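Local coordinates for UPF0141 protein yjdB (Campylobacter jejuni subsp. jejuni HB93-13, PDB 4TN0) that probably transfers phosphoethanolamine to acceptors as the zinc-binding periplasmic domain of the transferase EptC, which is required for polymyxin resistance and motility, at residues Gln278-Ser283 with Pro298-Leu303; Lys18-Val23 with Gly287-Lys292; Asn44-Lys49 with Tyr199-Leu204. One frame throughout, in Å; residues are numbered along the deposited sequence.

Overall arrangement
From the N terminus, strand 18-24 supplies the first half of contact 2, and the loop residues 44-49 then open contact 3. Contact 3 closes about 150 residues later on helix 186-211. Residues 278-283 open contact 1, residues 287-292 close contact 2, and residues 298-303 close contact 1. Contact 3 is thus nested inside the loop of contact 2 and precedes contact 1, while contacts 1 and 2 cross and touch through helix 281-288. That helix and helix 186-211 pack on opposite faces of strand 18-24 in the mixed sheet, so contacts 1 and 2 lie on one side and contact 3 on the other, its centre about 23 Å from that of contact 2.

Contact 1: residues Gln278-Ser283 with Pro298-Leu303; sequences QDNLFS and PEYDLL
The Tyr300 ring receives the Asn280 amide at its CD2 edge, near the ring plane and not over a face; the amide and ring planes stand 58° apart. ND2 of Asn280 lies 3.1 Å from CD2 of Tyr300, where the same ND2 also hydrogen-bonds the Tyr300 backbone O. That bond is 3.0 Å from ND2 to O and nearly straight, 169° at the hydrogen. The acceptor lies almost in the Asn280 amide plane, whereas the donor stands above the plane of the Tyr300 carbonyl. With CG anti to the carbonyl carbon, Asn280 can point ND2 across at residues 298-303 while OD1 accepts from the N of Ser277; both ends of the amide are bonded, which fixes its flip. At the root of the same side chain, CB of Asn280 rests 3.9 Å from CD2 of Leu302. One turn on, OG of Ser283 comes within 4.0 Å of CB of Tyr300, but its polar partner is the N of Glu297. Asp301 forms an Asx turn, its OD2 accepting from N of Leu303 at 3.1 Å, and its OD1 is taken by the Tyr296 hydroxyl. The contact therefore lays the chain after helix 281-288 back across the start of that helix. Thr284 OG1 pairs with both Asn280 O and Leu302 N, adding a second polar link. Leu281 and Leu302 pack on Phe222 of strand 218-224, and Gln278 bonds to the backbone of Cys61 and of the zinc ligand Asp226, between helix 68-73 and strand 252-259.

Contact 2: residues Lys18-Val23 with Gly287-Lys292; sequences KLLVLV and GYFNVK
Helix 281-288 ends here in a Schellman motif, packed against strand 18-24 of the alkaline-phosphatase-like sheet. Asn290, at positive phi, is the C-prime residue: its N bonds to O of Gly287 at 3.2 Å, and N of Val291 reaches back to O of Leu286. Just before this turn, Tyr288 and Phe289 reach toward the strand and pass on different sides of Leu20. CB of Leu20 sits in the cleft between the rings, 3.6 Å from CE1 of Tyr288 and 3.9 Å from CZ of Phe289. It makes an off-centre CH-pi contact with the Tyr288 ring, and CD2 of Leu20, 4.0 Å from CG of Tyr288, lies over the rim of the same face. The opposite face carries the ammonium of Lys18: NZ stands 4.6 Å from the centroid of the Tyr288 ring and only 18° off its normal, a cation-pi contact. The Lys18 chain is extended until it bends at chi4 (-84°), which brings NZ over the ring and also 3.3 Å from the backbone O of Tyr288, a weak hydrogen bond. A positive charge beside a carbonyl at a helix C-terminus is probably favoured by the helix dipole. The main partner of NZ, however, is Glu218, in a salt bridge. At the tip of the ring, OH of Tyr288 is hydrogen-bonded with OG of Ser220 of strand 218-224. Strand 18-24 is flanked in the sheet by parallel strands 146-152 and 218-224; Phe289 leans on Gln146 and Ile148 of the first, Tyr288 on the second, while Leu19 and Val21 face helix 186-211 on the other side of the sheet.

Contact 3: residues Asn44-Lys49 with Tyr199-Leu204; sequences NFYTKK and YTDYLL
The buried carboxylate of Asp201 is gripped by four donors from residues 44-49. OD1 accepts two side-chain bonds, from ND2 of Asn44 at 2.8 Å (164° at the hydrogen) and from OG1 of Thr47 at 2.7 Å. OD2 takes backbone donors: N of Thr47 at 2.8 Å, nearly straight at 167°, and a weak, bent bond from N of Tyr46 at 2.9 Å. ND2 of Asn44 and both Thr47 donors stand out of the carboxylate plane. With CG anti to its own backbone N, Asp201 reaches out from its helix into the turn at 45-49, where the N-H groups of Tyr46 and Thr47 would probably favour its charged form. OG1 of Thr47 takes the crowded position between N and carbonyl carbon, and so joins its own N in holding the carboxylate. Asn44 is satisfied at its other end too, OD1 accepting from the N of Leu35. Beside the carboxylate, Tyr202 turns its edge to the face of Tyr46 in a T-shaped pair, centroids 5.3 Å apart and planes at 76°. CB of Tyr202 lies over that face as well, while CD2 of Phe45 lies over the opposite one. CG2 of Thr47 packs 3.6 Å from CB of Leu204. The loop between strands 18-24 and 53-59 is thus fastened to helix 186-211, which through Thr200 and Leu204 packs on Leu221 and Tyr223 of strand 218-224.

Contact 1: residues Gln278-Ser283 with Pro298-Leu303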
loop_
_atom_site.group_PDB
_atom_site.type_symbol
_atom_site.label_atom_id
_atom_site.label_comp_id
_atom_site.label_asym_id
_atom_site.label_seq_id
_atom_site.Cartn_x
_atom_site.Cartn_y
_atom_site.Cartn_z
ATOM N N GLN A 278 -0.170 8.543 -5.035
ATOM C CA GLN A 278 0.649 8.431 -3.841
ATOM C C GLN A 278 0.912 9.801 -3.214
ATOM O O GLN A 278 1.222 9.900 -2.018
ATOM C CB GLN A 278 1.965 7.717 -4.167
ATOM C CG GLN A 278 1.825 6.192 -4.080
ATOM C CD GLN A 278 2.883 5.422 -4.856
ATOM O OE1 GLN A 278 3.857 5.990 -5.351
ATOM N NE2 GLN A 278 2.675 4.113 -4.991
ATOM N N ASP A 279 0.772 10.857 -4.011
ATOM C CA ASP A 279 0.866 12.227 -3.494
ATOM C C ASP A 279 -0.049 12.425 -2.259
ATOM O O ASP A 279 0.314 13.097 -1.303
ATOM C CB ASP A 279 0.501 13.236 -4.588
ATOM C CG ASP A 279 1.605 13.412 -5.631
ATOM O OD1 ASP A 279 2.716 12.875 -5.429
ATOM O OD2 ASP A 279 1.359 14.115 -6.643
ATOM N N ASN A 280 -1.218 11.796 -2.303
ATOM C CA ASN A 280 -2.226 11.879 -1.269
ATOM C C ASN A 280 -1.884 11.179 0.040
ATOM O O ASN A 280 -2.615 11.345 1.011
ATOM C CB ASN A 280 -3.542 11.286 -1.781
ATOM C CG ASN A 280 -4.154 12.098 -2.894
ATOM O OD1 ASN A 280 -3.963 11.803 -4.072
ATOM N ND2 ASN A 280 -4.902 13.131 -2.527
ATOM N N LEU A 281 -0.803 10.399 0.100
ATOM C CA LEU A 281 -0.625 9.557 1.286
ATOM C C LEU A 281 -0.190 10.415 2.467
ATOM O O LEU A 281 -0.604 10.184 3.608
ATOM C CB LEU A 281 0.404 8.424 1.056
ATOM C CG LEU A 281 0.566 7.534 2.309
ATOM C CD1 LEU A 281 -0.734 6.833 2.678
ATOM C CD2 LEU A 281 1.713 6.504 2.264
ATOM N N PHE A 282 0.573 11.461 2.183
ATOM C CA PHE A 282 1.120 12.282 3.251
ATOM C C PHE A 282 0.019 12.919 4.106
ATOM O O PHE A 282 -0.015 12.710 5.320
ATOM C CB PHE A 282 2.033 13.368 2.679
ATOM C CG PHE A 282 2.711 14.194 3.732
ATOM C CD1 PHE A 282 3.817 13.702 4.407
ATOM C CD2 PHE A 282 2.213 15.441 4.084
ATOM C CE1 PHE A 282 4.439 14.456 5.384
ATOM C CE2 PHE A 282 2.826 16.199 5.068
ATOM C CZ PHE A 282 3.938 15.705 5.721
ATOM N N SER A 283 -0.894 13.667 3.482
ATOM C CA SER A 283 -1.919 14.366 4.255
ATOM C C SER A 283 -2.935 13.382 4.812
ATOM O O SER A 283 -3.484 13.611 5.898
ATOM C CB SER A 283 -2.645 15.422 3.407
ATOM O OG SER A 283 -1.814 16.535 3.114
ATOM N N PRO A 298 -5.707 19.750 3.532
ATOM C CA PRO A 298 -6.997 19.065 3.672
ATOM C C PRO A 298 -7.554 18.612 2.334
ATOM O O PRO A 298 -8.406 17.732 2.273
ATOM C CB PRO A 298 -7.898 20.130 4.296
ATOM C CG PRO A 298 -7.238 21.438 3.951
ATOM C CD PRO A 298 -5.772 21.164 3.945
ATOM N N GLU A 299 -7.060 19.210 1.262
ATOM C CA GLU A 299 -7.571 18.902 -0.059
ATOM C C GLU A 299 -6.774 17.771 -0.695
ATOM O O GLU A 299 -6.841 17.551 -1.910
ATOM C CB GLU A 299 -7.519 20.153 -0.913
ATOM C CG GLU A 299 -7.464 21.390 -0.062
ATOM C CD GLU A 299 -7.873 22.635 -0.812
ATOM O OE1 GLU A 299 -7.731 22.650 -2.060
ATOM O OE2 GLU A 299 -8.347 23.589 -0.146
ATOM N N TYR A 300 -6.032 17.061 0.153
ATOM C CA TYR A 300 -5.276 15.884 -0.240
ATOM C C TYR A 300 -5.505 14.693 0.705
ATOM O O TYR A 300 -4.956 13.606 0.485
ATOM C CB TYR A 300 -3.785 16.221 -0.305
ATOM C CG TYR A 300 -3.328 16.697 -1.664
ATOM C CD1 TYR A 300 -2.801 17.972 -1.834
ATOM C CD2 TYR A 300 -3.433 15.873 -2.783
ATOM C CE1 TYR A 300 -2.382 18.406 -3.076
ATOM C CE2 TYR A 300 -3.019 16.299 -4.026
ATOM C CZ TYR A 300 -2.490 17.562 -4.169
ATOM O OH TYR A 300 -2.080 17.986 -5.411
ATOM N N ASP A 301 -6.304 14.900 1.751
ATOM C CA ASP A 301 -6.652 13.835 2.693
ATOM C C ASP A 301 -7.827 13.033 2.123
ATOM O O ASP A 301 -8.909 13.579 1.916
ATOM C CB ASP A 301 -6.990 14.437 4.060
ATOM C CG ASP A 301 -7.129 13.397 5.168
ATOM O OD1 ASP A 301 -6.961 13.797 6.341
ATOM O OD2 ASP A 301 -7.399 12.201 4.898
ATOM N N LEU A 302 -7.606 11.748 1.843
ATOM C CA LEU A 302 -8.627 10.904 1.219
ATOM C C LEU A 302 -9.876 10.780 2.085
ATOM O O LEU A 302 -10.982 10.625 1.569
ATOM C CB LEU A 302 -8.066 9.512 0.909
ATOM C CG LEU A 302 -6.838 9.411 -0.006
ATOM C CD1 LEU A 302 -6.314 7.966 -0.012
ATOM C CD2 LEU A 302 -7.131 9.904 -1.427
ATOM N N LEU A 303 -9.694 10.837 3.399
ATOM C CA LEU A 303 -10.807 10.720 4.338
ATOM C C LEU A 303 -11.276 12.081 4.905
ATOM O O LEU A 303 -11.614 12.193 6.084
ATOM C CB LEU A 303 -10.420 9.776 5.468
ATOM C CG LEU A 303 -10.009 8.403 4.940
ATOM C CD1 LEU A 303 -9.580 7.499 6.065
ATOM C CD2 LEU A 303 -11.134 7.780 4.132
#

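Contact 2: residues Lys18-Val23 with Gly287-Lys292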
loop_
_atom_site.group_PDB
_atom_site.type_symbol
_atom_site.label_atom_id
_atom_site.label_comp_id
_atom_site.label_asym_id
_atom_site.label_seq_id
_atom_site.Cartn_x
_atom_site.Cartn_y
_atom_site.Cartn_z
ATOM N N LYS A 18 -7.913 4.691 18.348
ATOM C CA LYS A 18 -7.710 4.557 16.894
ATOM C C LYS A 18 -6.636 3.529 16.476
ATOM O O LYS A 18 -5.595 3.377 17.133
ATOM C CB LYS A 18 -7.352 5.923 16.283
ATOM C CG LYS A 18 -8.491 6.920 16.162
ATOM C CD LYS A 18 -7.970 8.249 15.636
ATOM C CE LYS A 18 -9.097 9.153 15.176
ATOM N NZ LYS A 18 -9.532 8.849 13.774
ATOM N N LEU A 19 -6.903 2.828 15.376
ATOM C CA LEU A 19 -5.931 1.896 14.788
ATOM C C LEU A 19 -5.928 1.927 13.265
ATOM O O LEU A 19 -6.893 1.484 12.639
ATOM C CB LEU A 19 -6.209 0.465 15.258
ATOM C CG LEU A 19 -5.380 -0.638 14.591
ATOM C CD1 LEU A 19 -3.890 -0.373 14.736
ATOM C CD2 LEU A 19 -5.746 -2.016 15.143
ATOM N N LEU A 20 -4.829 2.388 12.672
ATOM C CA LEU A 20 -4.698 2.348 11.214
ATOM C C LEU A 20 -3.647 1.300 10.814
ATOM O O LEU A 20 -2.518 1.305 11.311
ATOM C CB LEU A 20 -4.340 3.730 10.636
ATOM C CG LEU A 20 -4.175 3.792 9.110
ATOM C CD1 LEU A 20 -5.463 3.354 8.444
ATOM C CD2 LEU A 20 -3.763 5.175 8.601
ATOM N N VAL A 21 -4.056 0.377 9.951
ATOM C CA VAL A 21 -3.127 -0.582 9.354
ATOM C C VAL A 21 -2.876 -0.143 7.915
ATOM O O VAL A 21 -3.795 -0.126 7.086
ATOM C CB VAL A 21 -3.661 -2.049 9.390
ATOM C CG1 VAL A 21 -2.772 -2.962 8.566
ATOM C CG2 VAL A 21 -3.770 -2.583 10.832
ATOM N N LEU A 22 -1.640 0.276 7.653
ATOM C CA LEU A 22 -1.226 0.728 6.322
ATOM C C LEU A 22 -0.477 -0.396 5.629
ATOM O O LEU A 22 0.595 -0.806 6.075
ATOM C CB LEU A 22 -0.328 1.958 6.418
ATOM C CG LEU A 22 0.220 2.550 5.129
ATOM C CD1 LEU A 22 -0.906 3.099 4.264
ATOM C CD2 LEU A 22 1.219 3.638 5.456
ATOM N N VAL A 23 -1.017 -0.915 4.546
ATOM C CA VAL A 23 -0.286 -1.972 3.873
ATOM C C VAL A 23 0.361 -1.453 2.590
ATOM O O VAL A 23 -0.333 -1.081 1.640
ATOM C CB VAL A 23 -1.182 -3.181 3.560
ATOM C CG1 VAL A 23 -0.361 -4.262 2.877
ATOM C CG2 VAL A 23 -1.753 -3.734 4.849
ATOM N N GLY A 287 -3.795 13.563 8.604
ATOM C CA GLY A 287 -5.209 13.755 8.865
ATOM C C GLY A 287 -5.864 12.660 9.687
ATOM O O GLY A 287 -6.812 12.909 10.436
ATOM N N TYR A 288 -5.360 11.440 9.558
ATOM C CA TYR A 288 -6.007 10.311 10.202
ATOM C C TYR A 288 -5.834 10.378 11.702
ATOM O O TYR A 288 -6.731 9.978 12.450
ATOM C CB TYR A 288 -5.462 8.977 9.686
ATOM C CG TYR A 288 -6.323 7.815 10.112
ATOM C CD1 TYR A 288 -6.091 7.153 11.314
ATOM C CD2 TYR A 288 -7.389 7.396 9.322
ATOM C CE1 TYR A 288 -6.890 6.101 11.714
ATOM C CE2 TYR A 288 -8.192 6.347 9.713
ATOM C CZ TYR A 288 -7.937 5.704 10.912
ATOM O OH TYR A 288 -8.735 4.656 11.305
ATOM N N PHE A 289 -4.685 10.872 12.152
ATOM C CA PHE A 289 -4.449 10.964 13.587
ATOM C C PHE A 289 -4.625 12.407 14.062
ATOM O O PHE A 289 -4.188 12.765 15.152
ATOM C CB PHE A 289 -3.060 10.427 13.927
ATOM C CG PHE A 289 -2.925 8.968 13.660
ATOM C CD1 PHE A 289 -3.206 8.041 14.647
ATOM C CD2 PHE A 289 -2.570 8.513 12.400
ATOM C CE1 PHE A 289 -3.106 6.687 14.394
ATOM C CE2 PHE A 289 -2.469 7.163 12.145
ATOM C CZ PHE A 289 -2.738 6.250 13.141
ATOM N N ASN A 290 -5.344 13.193 13.256
ATOM C CA ASN A 290 -5.659 14.593 13.551
ATOM C C ASN A 290 -4.443 15.456 13.879
ATOM O O ASN A 290 -4.486 16.254 14.817
ATOM C CB ASN A 290 -6.655 14.676 14.718
ATOM C CG ASN A 290 -7.957 13.955 14.428
ATOM O OD1 ASN A 290 -8.277 12.938 15.057
ATOM N ND2 ASN A 290 -8.701 14.458 13.448
ATOM N N VAL A 291 -3.353 15.287 13.133
ATOM C CA VAL A 291 -2.157 16.086 13.395
ATOM C C VAL A 291 -2.380 17.525 12.932
ATOM O O VAL A 291 -2.717 17.774 11.768
ATOM C CB VAL A 291 -0.895 15.502 12.706
ATOM C CG1 VAL A 291 0.284 16.450 12.864
ATOM C CG2 VAL A 291 -0.539 14.150 13.306
ATOM N N LYS A 292 -2.196 18.472 13.848
ATOM C CA LYS A 292 -2.403 19.872 13.512
ATOM C C LYS A 292 -1.067 20.461 13.074
ATOM O O LYS A 292 -0.094 20.434 13.820
ATOM C CB LYS A 292 -2.995 20.648 14.702
ATOM C CG LYS A 292 -4.407 20.207 15.113
ATOM C CD LYS A 292 -5.427 20.458 13.990
ATOM C CE LYS A 292 -6.850 19.972 14.326
ATOM N NZ LYS A 292 -7.540 20.726 15.420
#

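Contact 3: residues Asn44-Lys49 with Tyr199-Leu204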
loop_
_atom_site.group_PDB
_atom_site.type_symbol
_atom_site.label_atom_id
_atom_site.label_comp_id
_atom_site.label_asym_id
_atom_site.label_seq_id
_atom_site.Cartn_x
_atom_site.Cartn_y
_atom_site.Cartn_z
ATOM N N ASN A 44 -9.854 -10.355 -6.732
ATOM C CA ASN A 44 -10.309 -9.738 -5.495
ATOM C C ASN A 44 -11.458 -10.480 -4.816
ATOM O O ASN A 44 -12.344 -9.872 -4.224
ATOM C CB ASN A 44 -10.694 -8.301 -5.783
ATOM C CG ASN A 44 -9.537 -7.503 -6.327
ATOM O OD1 ASN A 44 -9.628 -6.899 -7.392
ATOM N ND2 ASN A 44 -8.444 -7.480 -5.584
ATOM N N PHE A 45 -11.428 -11.802 -4.937
ATOM C CA PHE A 45 -12.410 -12.709 -4.352
ATOM C C PHE A 45 -12.652 -12.505 -2.846
ATOM O O PHE A 45 -13.788 -12.588 -2.383
ATOM C CB PHE A 45 -11.955 -14.136 -4.608
ATOM C CG PHE A 45 -12.831 -15.177 -3.997
ATOM C CD1 PHE A 45 -14.007 -15.558 -4.625
ATOM C CD2 PHE A 45 -12.479 -15.786 -2.801
ATOM C CE1 PHE A 45 -14.817 -16.532 -4.074
ATOM C CE2 PHE A 45 -13.289 -16.758 -2.239
ATOM C CZ PHE A 45 -14.463 -17.129 -2.879
ATOM N N TYR A 46 -11.597 -12.233 -2.084
ATOM C CA TYR A 46 -11.733 -12.155 -0.632
ATOM C C TYR A 46 -12.202 -10.804 -0.085
ATOM O O TYR A 46 -13.136 -10.758 0.722
ATOM C CB TYR A 46 -10.410 -12.539 0.016
ATOM C CG TYR A 46 -10.056 -13.972 -0.250
ATOM C CD1 TYR A 46 -9.248 -14.321 -1.324
ATOM C CD2 TYR A 46 -10.560 -14.989 0.553
ATOM C CE1 TYR A 46 -8.936 -15.642 -1.580
ATOM C CE2 TYR A 46 -10.248 -16.322 0.312
ATOM C CZ TYR A 46 -9.438 -16.645 -0.757
ATOM O OH TYR A 46 -9.127 -17.966 -1.010
ATOM N N THR A 47 -11.558 -9.714 -0.496
ATOM C CA THR A 47 -11.948 -8.394 -0.000
ATOM C C THR A 47 -13.253 -7.915 -0.655
ATOM O O THR A 47 -13.851 -6.942 -0.191
ATOM C CB THR A 47 -10.827 -7.326 -0.175
ATOM O OG1 THR A 47 -10.415 -7.253 -1.537
ATOM C CG2 THR A 47 -9.623 -7.667 0.681
ATOM N N LYS A 48 -13.697 -8.580 -1.725
ATOM C CA LYS A 48 -15.025 -8.278 -2.275
ATOM C C LYS A 48 -16.106 -8.576 -1.240
ATOM O O LYS A 48 -17.140 -7.916 -1.201
ATOM C CB LYS A 48 -15.326 -9.072 -3.552
ATOM C CG LYS A 48 -15.005 -8.359 -4.858
ATOM C CD LYS A 48 -15.234 -9.284 -6.078
ATOM C CE LYS A 48 -14.999 -8.557 -7.397
ATOM N NZ LYS A 48 -15.346 -9.376 -8.603
ATOM N N LYS A 49 -15.862 -9.591 -0.417
ATOM C CA LYS A 49 -16.818 -10.010 0.600
ATOM C C LYS A 49 -16.840 -9.055 1.794
ATOM O O LYS A 49 -17.742 -9.114 2.626
ATOM C CB LYS A 49 -16.517 -11.446 1.036
ATOM C CG LYS A 49 -16.684 -12.412 -0.138
ATOM C CD LYS A 49 -16.466 -13.869 0.216
ATOM C CE LYS A 49 -16.492 -14.745 -1.050
ATOM N NZ LYS A 49 -16.698 -16.203 -0.765
ATOM N N TYR A 199 -3.444 -13.910 -3.459
ATOM C CA TYR A 199 -2.839 -14.159 -2.161
ATOM C C TYR A 199 -2.781 -12.875 -1.344
ATOM O O TYR A 199 -3.139 -12.862 -0.176
ATOM C CB TYR A 199 -1.439 -14.737 -2.340
ATOM C CG TYR A 199 -0.708 -15.084 -1.055
ATOM C CD1 TYR A 199 -1.325 -15.830 -0.061
ATOM C CD2 TYR A 199 0.617 -14.717 -0.871
ATOM C CE1 TYR A 199 -0.643 -16.181 1.096
ATOM C CE2 TYR A 199 1.306 -15.051 0.281
ATOM C CZ TYR A 199 0.675 -15.792 1.260
ATOM O OH TYR A 199 1.359 -16.133 2.400
ATOM N N THR A 200 -2.368 -11.786 -1.978
ATOM C CA THR A 200 -2.368 -10.487 -1.321
ATOM C C THR A 200 -3.795 -10.093 -0.940
ATOM O O THR A 200 -4.018 -9.565 0.147
ATOM C CB THR A 200 -1.734 -9.400 -2.206
ATOM O OG1 THR A 200 -0.322 -9.622 -2.267
ATOM C CG2 THR A 200 -1.978 -8.012 -1.619
ATOM N N ASP A 201 -4.764 -10.367 -1.809
ATOM C CA ASP A 201 -6.150 -10.050 -1.488
ATOM C C ASP A 201 -6.617 -10.800 -0.218
ATOM O O ASP A 201 -7.201 -10.200 0.693
ATOM C CB ASP A 201 -7.054 -10.375 -2.671
ATOM C CG ASP A 201 -8.406 -9.677 -2.581
ATOM O OD1 ASP A 201 -8.487 -8.481 -2.939
ATOM O OD2 ASP A 201 -9.394 -10.325 -2.180
ATOM N N TYR A 202 -6.318 -12.096 -0.147
ATOM C CA TYR A 202 -6.665 -12.921 1.012
ATOM C C TYR A 202 -6.074 -12.366 2.297
ATOM O O TYR A 202 -6.756 -12.269 3.321
ATOM C CB TYR A 202 -6.191 -14.365 0.792
ATOM C CG TYR A 202 -6.111 -15.232 2.040
ATOM C CD1 TYR A 202 -4.903 -15.419 2.703
ATOM C CD2 TYR A 202 -7.237 -15.878 2.538
ATOM C CE1 TYR A 202 -4.824 -16.209 3.837
ATOM C CE2 TYR A 202 -7.170 -16.664 3.673
ATOM C CZ TYR A 202 -5.964 -16.831 4.319
ATOM O OH TYR A 202 -5.891 -17.637 5.442
ATOM N N LEU A 203 -4.797 -12.013 2.241
ATOM C CA LEU A 203 -4.107 -11.471 3.398
ATOM C C LEU A 203 -4.742 -10.163 3.858
ATOM O O LEU A 203 -4.757 -9.851 5.060
ATOM C CB LEU A 203 -2.642 -11.259 3.082
ATOM C CG LEU A 203 -1.802 -12.515 2.921
ATOM C CD1 LEU A 203 -0.368 -12.100 2.769
ATOM C CD2 LEU A 203 -1.977 -13.479 4.108
ATOM N N LEU A 204 -5.238 -9.380 2.905
ATOM C CA LEU A 204 -5.968 -8.172 3.275
ATOM C C LEU A 204 -7.211 -8.529 4.070
ATOM O O LEU A 204 -7.438 -7.964 5.136
ATOM C CB LEU A 204 -6.333 -7.335 2.038
ATOM C CG LEU A 204 -5.356 -6.232 1.613
ATOM C CD1 LEU A 204 -3.922 -6.692 1.496
ATOM C CD2 LEU A 204 -5.841 -5.514 0.350
#